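Local coordinates for DNA/pantothenate metabolism flavoprotein (Streptomyces sparsogenes DSM 40356, PDB 7CFU), which binds flavin mononucleotide and probably catalyses FMN-dependent decarboxylation of cysteine in a biosynthetic pathway, at residues 23-28 / 97-102. Sequence-based numbering, arbitrary orientation.
Sequences RLLWGV and AWADVL
R23 and L25 pair with V101 through backbone hydrogen bonds that start the parallel register of strands 23-28 and 101-107, neighbours inside the five-stranded, 2-1-3-4-5 sheet of a Rossmann-like flavoprotein fold. The amide of L25 donates to V101 O at 2.8 Å. R23 O takes two donors, V101 N and, at 2.7 Å, D100 N, so the turn from helix 91-98 into its strand is tied to R23 by both bonds.

Polar side-chain contacts gather at the same strand end. D100 OD2 accepts the backbone N of R23 on its anti side at 2.7 Å, and from above the carboxylate plane it also receives R23 NE in a salt bridge of 3.2 Å. A weak bond from NH2 to OD1 adds to the pairing, with the guanidinium and carboxylate planes 34° apart.

R23 also lies over one face of the W98 indole. Its CB sits 3.6 Å from the centroid of the six-membered ring in a CH-pi contact, and a bend at chi3 (-58°) brings CZ over the five-membered ring, 4.7 Å from its centroid, in a cation-pi contact, with the guanidinium tilted 48° from the indole plane. R54 of strand 52-57 makes a second cation-pi contact with W98. Cutting R23 back to an alanine removes everything beyond CB and would probably leave the D100 carboxylate without its charged mate and the indole without CG, CD and the cation over its five-membered ring.

Apolar packing divides between the two sides of the sheet. L24 meets V101 on the side where A194, L195 and A198 of helix 187-199 cover the valine. On the other, L25 and L102 run side by side, and L25 CB rests 3.5 Å from A99 CB.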
ATOM      1  N   ARG A  23      36.270  19.405  -8.881  1.00 44.58           N
ATOM      2  CA  ARG A  23      34.957  18.825  -8.614  1.00 43.90           C
ATOM      3  C   ARG A  23      35.120  17.317  -8.454  1.00 45.22           C
ATOM      4  O   ARG A  23      35.445  16.608  -9.415  1.00 40.54           O
ATOM      5  CB  ARG A  23      33.981  19.180  -9.729  1.00 46.12           C
ATOM      6  CG  ARG A  23      33.724  20.678  -9.804  1.00 47.99           C
ATOM      7  CD  ARG A  23      32.906  21.097 -11.005  1.00 44.00           C
ATOM      8  NE  ARG A  23      33.509  20.724 -12.278  1.00 47.69           N
ATOM      9  CZ  ARG A  23      32.981  21.020 -13.464  1.00 58.56           C
ATOM     10  NH1 ARG A  23      31.843  21.705 -13.533  1.00 53.15           N
ATOM     11  NH2 ARG A  23      33.590  20.634 -14.583  1.00 57.80           N
ATOM     12  N   LEU A  24      34.917  16.827  -7.234  1.00 40.96           N
ATOM     13  CA  LEU A  24      35.126  15.420  -6.918  1.00 42.67           C
ATOM     14  C   LEU A  24      33.786  14.693  -6.896  1.00 37.81           C
ATOM     15  O   LEU A  24      32.918  15.007  -6.074  1.00 39.26           O
ATOM     16  CB  LEU A  24      35.847  15.274  -5.577  1.00 41.71           C
ATOM     17  CG  LEU A  24      35.988  13.875  -4.992  1.00 36.94           C
ATOM     18  CD1 LEU A  24      36.803  13.002  -5.926  1.00 42.82           C
ATOM     19  CD2 LEU A  24      36.663  13.963  -3.641  1.00 40.88           C
ATOM     20  N   LEU A  25      33.617  13.730  -7.801  1.00 42.35           N
ATOM     21  CA  LEU A  25      32.469  12.832  -7.793  1.00 38.04           C
ATOM     22  C   LEU A  25      32.870  11.531  -7.109  1.00 30.89           C
ATOM     23  O   LEU A  25      33.868  10.907  -7.484  1.00 40.85           O
ATOM     24  CB  LEU A  25      31.966  12.565  -9.212  1.00 34.44           C
ATOM     25  CG  LEU A  25      30.670  11.758  -9.333  1.00 39.22           C
ATOM     26  CD1 LEU A  25      29.517  12.445  -8.628  1.00 36.47           C
ATOM     27  CD2 LEU A  25      30.342  11.521 -10.793  1.00 34.55           C
ATOM     28  N   TRP A  26      32.078  11.111  -6.129  1.00 31.16           N
ATOM     29  CA  TRP A  26      32.445  10.045  -5.200  1.00 34.65           C
ATOM     30  C   TRP A  26      31.362   8.968  -5.190  1.00 38.32           C
ATOM     31  O   TRP A  26      30.261   9.199  -4.680  1.00 36.81           O
ATOM     32  CB  TRP A  26      32.658  10.642  -3.812  1.00 32.88           C
ATOM     33  CG  TRP A  26      33.035   9.706  -2.728  1.00 35.13           C
ATOM     34  CD1 TRP A  26      33.266   8.365  -2.827  1.00 36.85           C
ATOM     35  CD2 TRP A  26      33.203  10.044  -1.348  1.00 37.95           C
ATOM     36  NE1 TRP A  26      33.564   7.846  -1.586  1.00 36.16           N
ATOM     37  CE2 TRP A  26      33.541   8.859  -0.664  1.00 33.42           C
ATOM     38  CE3 TRP A  26      33.113  11.237  -0.627  1.00 34.79           C
ATOM     39  CZ2 TRP A  26      33.788   8.832   0.702  1.00 34.85           C
ATOM     40  CZ3 TRP A  26      33.358  11.208   0.729  1.00 38.73           C
ATOM     41  CH2 TRP A  26      33.692  10.015   1.380  1.00 41.14           C
ATOM     42  N   GLY A  27      31.671   7.792  -5.733  1.00 35.93           N
ATOM     43  CA  GLY A  27      30.731   6.672  -5.723  1.00 33.53           C
ATOM     44  C   GLY A  27      30.937   5.747  -4.533  1.00 34.39           C
ATOM     45  O   GLY A  27      32.065   5.407  -4.185  1.00 35.06           O
ATOM     46  N   VAL A  28      29.824   5.294  -3.945  1.00 30.57           N
ATOM     47  CA  VAL A  28      29.847   4.464  -2.741  1.00 30.90           C
ATOM     48  C   VAL A  28      29.098   3.169  -3.030  1.00 31.40           C
ATOM     49  O   VAL A  28      27.921   3.195  -3.409  1.00 29.18           O
ATOM     50  CB  VAL A  28      29.230   5.175  -1.520  1.00 31.57           C
ATOM     51  CG1 VAL A  28      29.296   4.271  -0.301  1.00 23.82           C
ATOM     52  CG2 VAL A  28      29.931   6.493  -1.225  1.00 33.37           C
ATOM     53  N   ALA A  97      29.760  14.608 -16.754  1.00 35.43           N
ATOM     54  CA  ALA A  97      30.356  15.841 -17.252  1.00 42.11           C
ATOM     55  C   ALA A  97      30.839  16.738 -16.117  1.00 43.47           C
ATOM     56  O   ALA A  97      31.792  17.505 -16.295  1.00 45.38           O
ATOM     57  CB  ALA A  97      29.358  16.591 -18.134  1.00 37.08           C
ATOM     58  N   TRP A  98      30.182  16.684 -14.958  1.00 43.27           N
ATOM     59  CA  TRP A  98      30.555  17.563 -13.855  1.00 34.69           C
ATOM     60  C   TRP A  98      31.873  17.154 -13.203  1.00 42.62           C
ATOM     61  O   TRP A  98      32.619  18.016 -12.724  1.00 38.63           O
ATOM     62  CB  TRP A  98      29.425  17.584 -12.831  1.00 36.76           C
ATOM     63  CG  TRP A  98      29.703  18.368 -11.589  1.00 44.68           C
ATOM     64  CD1 TRP A  98      29.441  19.693 -11.384  1.00 39.18           C
ATOM     65  CD2 TRP A  98      30.259  17.875 -10.359  1.00 43.42           C
ATOM     66  NE1 TRP A  98      29.810  20.056 -10.114  1.00 41.50           N
ATOM     67  CE2 TRP A  98      30.313  18.961  -9.462  1.00 47.39           C
ATOM     68  CE3 TRP A  98      30.718  16.630  -9.934  1.00 42.15           C
ATOM     69  CZ2 TRP A  98      30.807  18.835  -8.162  1.00 44.20           C
ATOM     70  CZ3 TRP A  98      31.211  16.505  -8.640  1.00 42.34           C
ATOM     71  CH2 TRP A  98      31.256  17.600  -7.775  1.00 44.42           C
ATOM     72  N   ALA A  99      32.191  15.861 -13.196  1.00 41.49           N
ATOM     73  CA  ALA A  99      33.287  15.360 -12.376  1.00 37.95           C
ATOM     74  C   ALA A  99      34.635  15.775 -12.954  1.00 42.35           C
ATOM     75  O   ALA A  99      34.869  15.658 -14.160  1.00 34.27           O
ATOM     76  CB  ALA A  99      33.207  13.836 -12.266  1.00 38.01           C
ATOM     77  N   ASP A 100      35.506  16.309 -12.096  1.00 41.09           N
ATOM     78  CA  ASP A 100      36.909  16.492 -12.454  1.00 44.51           C
ATOM     79  C   ASP A 100      37.748  15.309 -12.006  1.00 37.18           C
ATOM     80  O   ASP A 100      38.756  14.993 -12.644  1.00 45.25           O
ATOM     81  CB  ASP A 100      37.466  17.784 -11.840  1.00 45.12           C
ATOM     82  CG  ASP A 100      36.753  19.029 -12.341  1.00 45.88           C
ATOM     83  OD1 ASP A 100      36.446  19.116 -13.556  1.00 45.61           O
ATOM     84  OD2 ASP A 100      36.487  19.917 -11.505  1.00 46.17           O
ATOM     85  N   VAL A 101      37.353  14.678 -10.902  1.00 41.90           N
ATOM     86  CA  VAL A 101      37.922  13.427 -10.418  1.00 43.42           C
ATOM     87  C   VAL A 101      36.764  12.508 -10.050  1.00 40.61           C
ATOM     88  O   VAL A 101      35.734  12.972  -9.546  1.00 36.78           O
ATOM     89  CB  VAL A 101      38.848  13.653  -9.198  1.00 48.80           C
ATOM     90  CG1 VAL A 101      39.269  12.323  -8.574  1.00 42.40           C
ATOM     91  CG2 VAL A 101      40.067  14.464  -9.584  1.00 42.52           C
ATOM     92  N   LEU A 102      36.913  11.215 -10.332  1.00 36.18           N
ATOM     93  CA  LEU A 102      35.942  10.198  -9.945  1.00 35.47           C
ATOM     94  C   LEU A 102      36.615   9.234  -8.978  1.00 38.11           C
ATOM     95  O   LEU A 102      37.642   8.629  -9.311  1.00 37.05           O
ATOM     96  CB  LEU A 102      35.401   9.446 -11.168  1.00 33.32           C
ATOM     97  CG  LEU A 102      34.493   8.231 -10.909  1.00 36.54           C
ATOM     98  CD1 LEU A 102      33.256   8.604 -10.101  1.00 31.37           C
ATOM     99  CD2 LEU A 102      34.091   7.541 -12.217  1.00 30.16           C
TER